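Long-range contact in EGF family domain-containing protein (Toxoplasma gondii, PDB 4Z80), which probably serves in host-cell invasion by the parasite, its AMA-type ectodomain binding a RON2-like partner peptide at the moving junction: residues D17-W30 / S334-P346. Numbering follows the deposited sequence.
Sequences DRFNIPKNHVDLIW and SHTRPDHETKCPP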
# COMPACT_ATOMS: atom_id res chain seq x y z
N ASP A 17 -4.72 15.82 17.62
CA ASP A 17 -5.43 14.57 17.33
C ASP A 17 -4.75 13.81 16.18
O ASP A 17 -4.79 12.58 16.15
CB ASP A 17 -6.89 14.89 16.99
CG ASP A 17 -7.73 13.66 16.69
OD1 ASP A 17 -7.62 12.63 17.39
OD2 ASP A 17 -8.54 13.75 15.74
N ARG A 18 -4.08 14.52 15.28
CA ARG A 18 -3.47 13.87 14.12
C ARG A 18 -2.28 12.99 14.53
O ARG A 18 -1.79 12.20 13.72
CB ARG A 18 -3.03 14.91 13.06
CG ARG A 18 -1.80 15.73 13.43
CD ARG A 18 -1.62 16.94 12.49
NE ARG A 18 -2.86 17.70 12.41
CZ ARG A 18 -3.21 18.50 11.41
NH1 ARG A 18 -2.39 18.68 10.38
NH2 ARG A 18 -4.37 19.12 11.44
N PHE A 19 -1.83 13.12 15.78
CA PHE A 19 -0.69 12.34 16.27
C PHE A 19 -1.14 11.19 17.17
O PHE A 19 -0.30 10.46 17.69
CB PHE A 19 0.30 13.25 17.01
CG PHE A 19 0.86 14.35 16.14
CD1 PHE A 19 1.70 14.06 15.08
CD2 PHE A 19 0.49 15.67 16.36
CE1 PHE A 19 2.20 15.07 14.26
CE2 PHE A 19 0.99 16.68 15.55
CZ PHE A 19 1.83 16.38 14.50
N ASN A 20 -2.46 11.00 17.31
CA ASN A 20 -2.97 9.91 18.15
C ASN A 20 -3.09 8.62 17.35
O ASN A 20 -4.17 8.21 16.93
CB ASN A 20 -4.32 10.27 18.77
CG ASN A 20 -4.72 9.31 19.86
OD1 ASN A 20 -4.14 8.23 19.98
ND2 ASN A 20 -5.72 9.68 20.66
N ILE A 21 -1.94 7.98 17.16
CA ILE A 21 -1.82 6.88 16.22
C ILE A 21 -2.66 5.66 16.62
O ILE A 21 -3.37 5.12 15.79
CB ILE A 21 -0.33 6.52 16.03
CG1 ILE A 21 0.34 7.63 15.21
CG2 ILE A 21 -0.15 5.17 15.31
CD1 ILE A 21 1.84 7.52 15.11
N PRO A 22 -2.61 5.23 17.90
CA PRO A 22 -3.46 4.07 18.21
C PRO A 22 -4.96 4.31 18.02
O PRO A 22 -5.68 3.41 17.61
CB PRO A 22 -3.13 3.80 19.69
CG PRO A 22 -1.75 4.31 19.85
CD PRO A 22 -1.74 5.59 19.03
N LYS A 23 -5.42 5.53 18.27
CA LYS A 23 -6.84 5.84 18.11
C LYS A 23 -7.25 5.95 16.64
O LYS A 23 -8.37 5.58 16.28
CB LYS A 23 -7.18 7.14 18.84
CG LYS A 23 -8.67 7.48 18.87
CD LYS A 23 -8.93 8.73 19.68
CE LYS A 23 -10.41 8.92 19.98
NZ LYS A 23 -11.18 9.36 18.78
N ASN A 24 -6.35 6.45 15.79
CA ASN A 24 -6.72 6.83 14.43
C ASN A 24 -6.19 5.91 13.33
O ASN A 24 -6.75 5.90 12.24
CB ASN A 24 -6.25 8.26 14.18
CG ASN A 24 -6.96 9.25 15.08
OD1 ASN A 24 -8.04 8.97 15.59
ND2 ASN A 24 -6.36 10.41 15.29
N HIS A 25 -5.16 5.13 13.63
CA HIS A 25 -4.64 4.15 12.68
C HIS A 25 -5.47 2.89 12.82
O HIS A 25 -5.06 1.89 13.44
CB HIS A 25 -3.16 3.89 12.94
CG HIS A 25 -2.47 3.13 11.84
ND1 HIS A 25 -2.43 3.59 10.54
CD2 HIS A 25 -1.78 1.97 11.86
CE1 HIS A 25 -1.75 2.73 9.80
NE2 HIS A 25 -1.34 1.74 10.58
N VAL A 26 -6.66 2.94 12.25
CA VAL A 26 -7.67 1.94 12.50
C VAL A 26 -7.83 0.98 11.33
O VAL A 26 -7.26 1.17 10.26
CB VAL A 26 -9.04 2.60 12.79
CG1 VAL A 26 -8.93 3.56 13.96
CG2 VAL A 26 -9.57 3.34 11.57
N ASP A 27 -8.61 -0.06 11.58
CA ASP A 27 -8.99 -1.02 10.56
C ASP A 27 -10.40 -0.67 10.12
O ASP A 27 -11.35 -0.95 10.85
CB ASP A 27 -8.94 -2.45 11.11
CG ASP A 27 -9.31 -3.50 10.07
OD1 ASP A 27 -8.81 -3.41 8.93
OD2 ASP A 27 -10.08 -4.41 10.41
N LEU A 28 -10.53 -0.03 8.97
CA LEU A 28 -11.86 0.31 8.49
C LEU A 28 -12.21 -0.48 7.25
O LEU A 28 -11.34 -0.99 6.53
CB LEU A 28 -11.97 1.81 8.21
CG LEU A 28 -11.23 2.45 7.03
CD1 LEU A 28 -11.96 2.27 5.69
CD2 LEU A 28 -11.03 3.93 7.30
N ILE A 29 -13.51 -0.61 7.03
CA ILE A 29 -14.03 -1.18 5.80
C ILE A 29 -15.07 -0.20 5.26
O ILE A 29 -15.70 0.53 6.02
CB ILE A 29 -14.65 -2.56 6.03
CG1 ILE A 29 -15.65 -2.50 7.19
CG2 ILE A 29 -13.56 -3.59 6.33
CD1 ILE A 29 -16.69 -3.54 7.11
N TRP A 30 -15.24 -0.18 3.94
CA TRP A 30 -16.18 0.75 3.31
C TRP A 30 -17.59 0.19 3.39
O TRP A 30 -17.81 -0.99 3.12
CB TRP A 30 -15.78 1.03 1.85
CG TRP A 30 -14.36 1.48 1.70
CD1 TRP A 30 -13.33 0.78 1.14
CD2 TRP A 30 -13.80 2.71 2.16
NE1 TRP A 30 -12.17 1.50 1.22
CE2 TRP A 30 -12.43 2.69 1.83
CE3 TRP A 30 -14.32 3.83 2.82
CZ2 TRP A 30 -11.57 3.74 2.14
CZ3 TRP A 30 -13.46 4.88 3.12
CH2 TRP A 30 -12.10 4.83 2.78
N SER A 334 -5.51 -0.22 1.22
CA SER A 334 -6.72 -0.00 0.43
C SER A 334 -7.74 0.78 1.24
O SER A 334 -8.56 1.51 0.68
CB SER A 334 -7.28 -1.36 -0.01
OG SER A 334 -8.29 -1.22 -1.00
N HIS A 335 -7.68 0.63 2.56
CA HIS A 335 -8.62 1.27 3.46
C HIS A 335 -7.97 2.45 4.18
O HIS A 335 -7.91 2.52 5.41
CB HIS A 335 -9.16 0.24 4.46
CG HIS A 335 -9.98 -0.84 3.82
ND1 HIS A 335 -9.50 -2.12 3.62
CD2 HIS A 335 -11.25 -0.84 3.35
CE1 HIS A 335 -10.44 -2.86 3.06
NE2 HIS A 335 -11.51 -2.10 2.88
N THR A 336 -7.47 3.40 3.40
CA THR A 336 -6.92 4.63 3.93
C THR A 336 -8.05 5.59 4.27
O THR A 336 -9.00 5.72 3.49
CB THR A 336 -5.95 5.25 2.92
OG1 THR A 336 -4.82 4.38 2.74
CG2 THR A 336 -5.45 6.62 3.37
N ARG A 337 -7.97 6.27 5.41
CA ARG A 337 -9.07 7.14 5.84
C ARG A 337 -8.97 8.48 5.09
O ARG A 337 -7.88 9.02 4.89
CB ARG A 337 -9.07 7.34 7.36
CG ARG A 337 -7.79 7.89 8.01
CD ARG A 337 -7.88 7.85 9.54
NE ARG A 337 -9.09 8.54 10.00
CZ ARG A 337 -9.73 8.30 11.14
NH1 ARG A 337 -9.31 7.38 12.00
NH2 ARG A 337 -10.82 9.00 11.43
N PRO A 338 -10.12 8.99 4.62
CA PRO A 338 -10.12 10.16 3.75
C PRO A 338 -9.82 11.45 4.50
O PRO A 338 -9.53 12.48 3.87
CB PRO A 338 -11.55 10.17 3.18
CG PRO A 338 -12.36 9.47 4.19
CD PRO A 338 -11.46 8.40 4.77
N ASP A 339 -9.87 11.39 5.82
CA ASP A 339 -9.55 12.53 6.68
C ASP A 339 -8.12 12.40 7.23
O ASP A 339 -7.80 12.95 8.28
CB ASP A 339 -10.56 12.64 7.84
CG ASP A 339 -10.73 11.33 8.60
OD1 ASP A 339 -10.05 10.34 8.24
OD2 ASP A 339 -11.52 11.30 9.55
N HIS A 340 -7.25 11.69 6.51
CA HIS A 340 -5.94 11.37 7.07
C HIS A 340 -5.07 12.60 7.35
O HIS A 340 -4.25 12.58 8.26
CB HIS A 340 -5.18 10.38 6.16
CG HIS A 340 -4.75 10.96 4.85
ND1 HIS A 340 -3.51 11.54 4.66
CD2 HIS A 340 -5.39 11.06 3.66
CE1 HIS A 340 -3.41 11.96 3.41
NE2 HIS A 340 -4.54 11.68 2.78
N GLU A 341 -5.26 13.68 6.60
CA GLU A 341 -4.46 14.88 6.86
C GLU A 341 -4.67 15.44 8.26
O GLU A 341 -3.76 16.04 8.83
CB GLU A 341 -4.76 15.96 5.84
CG GLU A 341 -4.31 15.59 4.44
CD GLU A 341 -5.37 14.86 3.65
OE1 GLU A 341 -6.36 14.38 4.26
OE2 GLU A 341 -5.20 14.77 2.42
N THR A 342 -5.86 15.24 8.83
CA THR A 342 -6.16 15.78 10.15
C THR A 342 -6.21 14.70 11.22
O THR A 342 -6.35 15.01 12.39
CB THR A 342 -7.52 16.54 10.16
OG1 THR A 342 -8.58 15.68 9.73
CG2 THR A 342 -7.45 17.76 9.26
N LYS A 343 -6.08 13.44 10.81
CA LYS A 343 -6.18 12.30 11.73
C LYS A 343 -4.89 11.51 11.86
O LYS A 343 -4.76 10.66 12.75
CB LYS A 343 -7.31 11.36 11.29
CG LYS A 343 -8.71 11.90 11.55
CD LYS A 343 -9.07 11.83 13.03
CE LYS A 343 -10.46 12.34 13.29
NZ LYS A 343 -10.77 12.27 14.75
N CYS A 344 -3.93 11.78 10.97
CA CYS A 344 -2.69 11.01 10.89
C CYS A 344 -1.48 11.93 10.83
O CYS A 344 -1.60 13.09 10.44
CB CYS A 344 -2.69 10.11 9.65
SG CYS A 344 -4.10 9.03 9.51
N PRO A 345 -0.29 11.40 11.18
CA PRO A 345 0.89 12.26 11.12
C PRO A 345 1.30 12.60 9.70
O PRO A 345 1.06 11.84 8.76
CB PRO A 345 1.98 11.41 11.81
CG PRO A 345 1.23 10.38 12.58
CD PRO A 345 0.01 10.09 11.79
N PRO A 346 1.94 13.76 9.52
CA PRO A 346 2.47 14.15 8.22
C PRO A 346 3.75 13.38 7.88
O PRO A 346 4.29 12.65 8.71
CB PRO A 346 2.75 15.63 8.40
CG PRO A 346 3.17 15.72 9.83
CD PRO A 346 2.28 14.75 10.56
O HOH W 1 -9.61 10.76 17.13
O HOH W 2 -6.09 17.58 13.24
O HOH W 3 -10.50 6.69 14.59
O HOH W 4 -11.31 9.32 15.03
O HOH W 5 -7.73 0.63 7.46
O HOH W 6 -10.77 -0.62 -0.16
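Lys343 NZ is held by three partners. It forms a salt bridge to Asp17 OD2 at 2.9 Å, on the syn lone pair, and donates to two waters. One of these, water 1, also joins Asp17 OD1, Asn24 OD1 and Lys23 NZ, so the like charges of Lys23 and Lys343 are bridged by solvent. Asn24 ND2 adds a weak bond to Lys343 O at 3.0 Å.

Arg337 reaches in beside this cluster. Its NH1 meets Asn24 O at 3.0 Å, in the carbonyl plane. NE and NH2 grip both oxygens of Asp339 side-on, which fixes the rotation of the guanidinium. A bend at chi3 (-54°) brings the group round to both partners.

Further along, Leu28 O sits over one face of the His335 imidazole, 3.0 Å from His335 CG. Glu177 accepts from His335 NE2. Trp30 CH2 packs on Pro338 CD at 4.1 Å, while Pro345 meets Ile21 CD1 through its CG at 3.9 Å.

The contact ties the N-terminal part of the chain to the AMA1-family region. Cys344 is disulfide-bonded to Cys95. Strand 43-51 pairs with strand 27-30, helix 252-262 packs on Thr336 and Pro338, and strand 443-447 touches Phe19, Ile21 and Pro345.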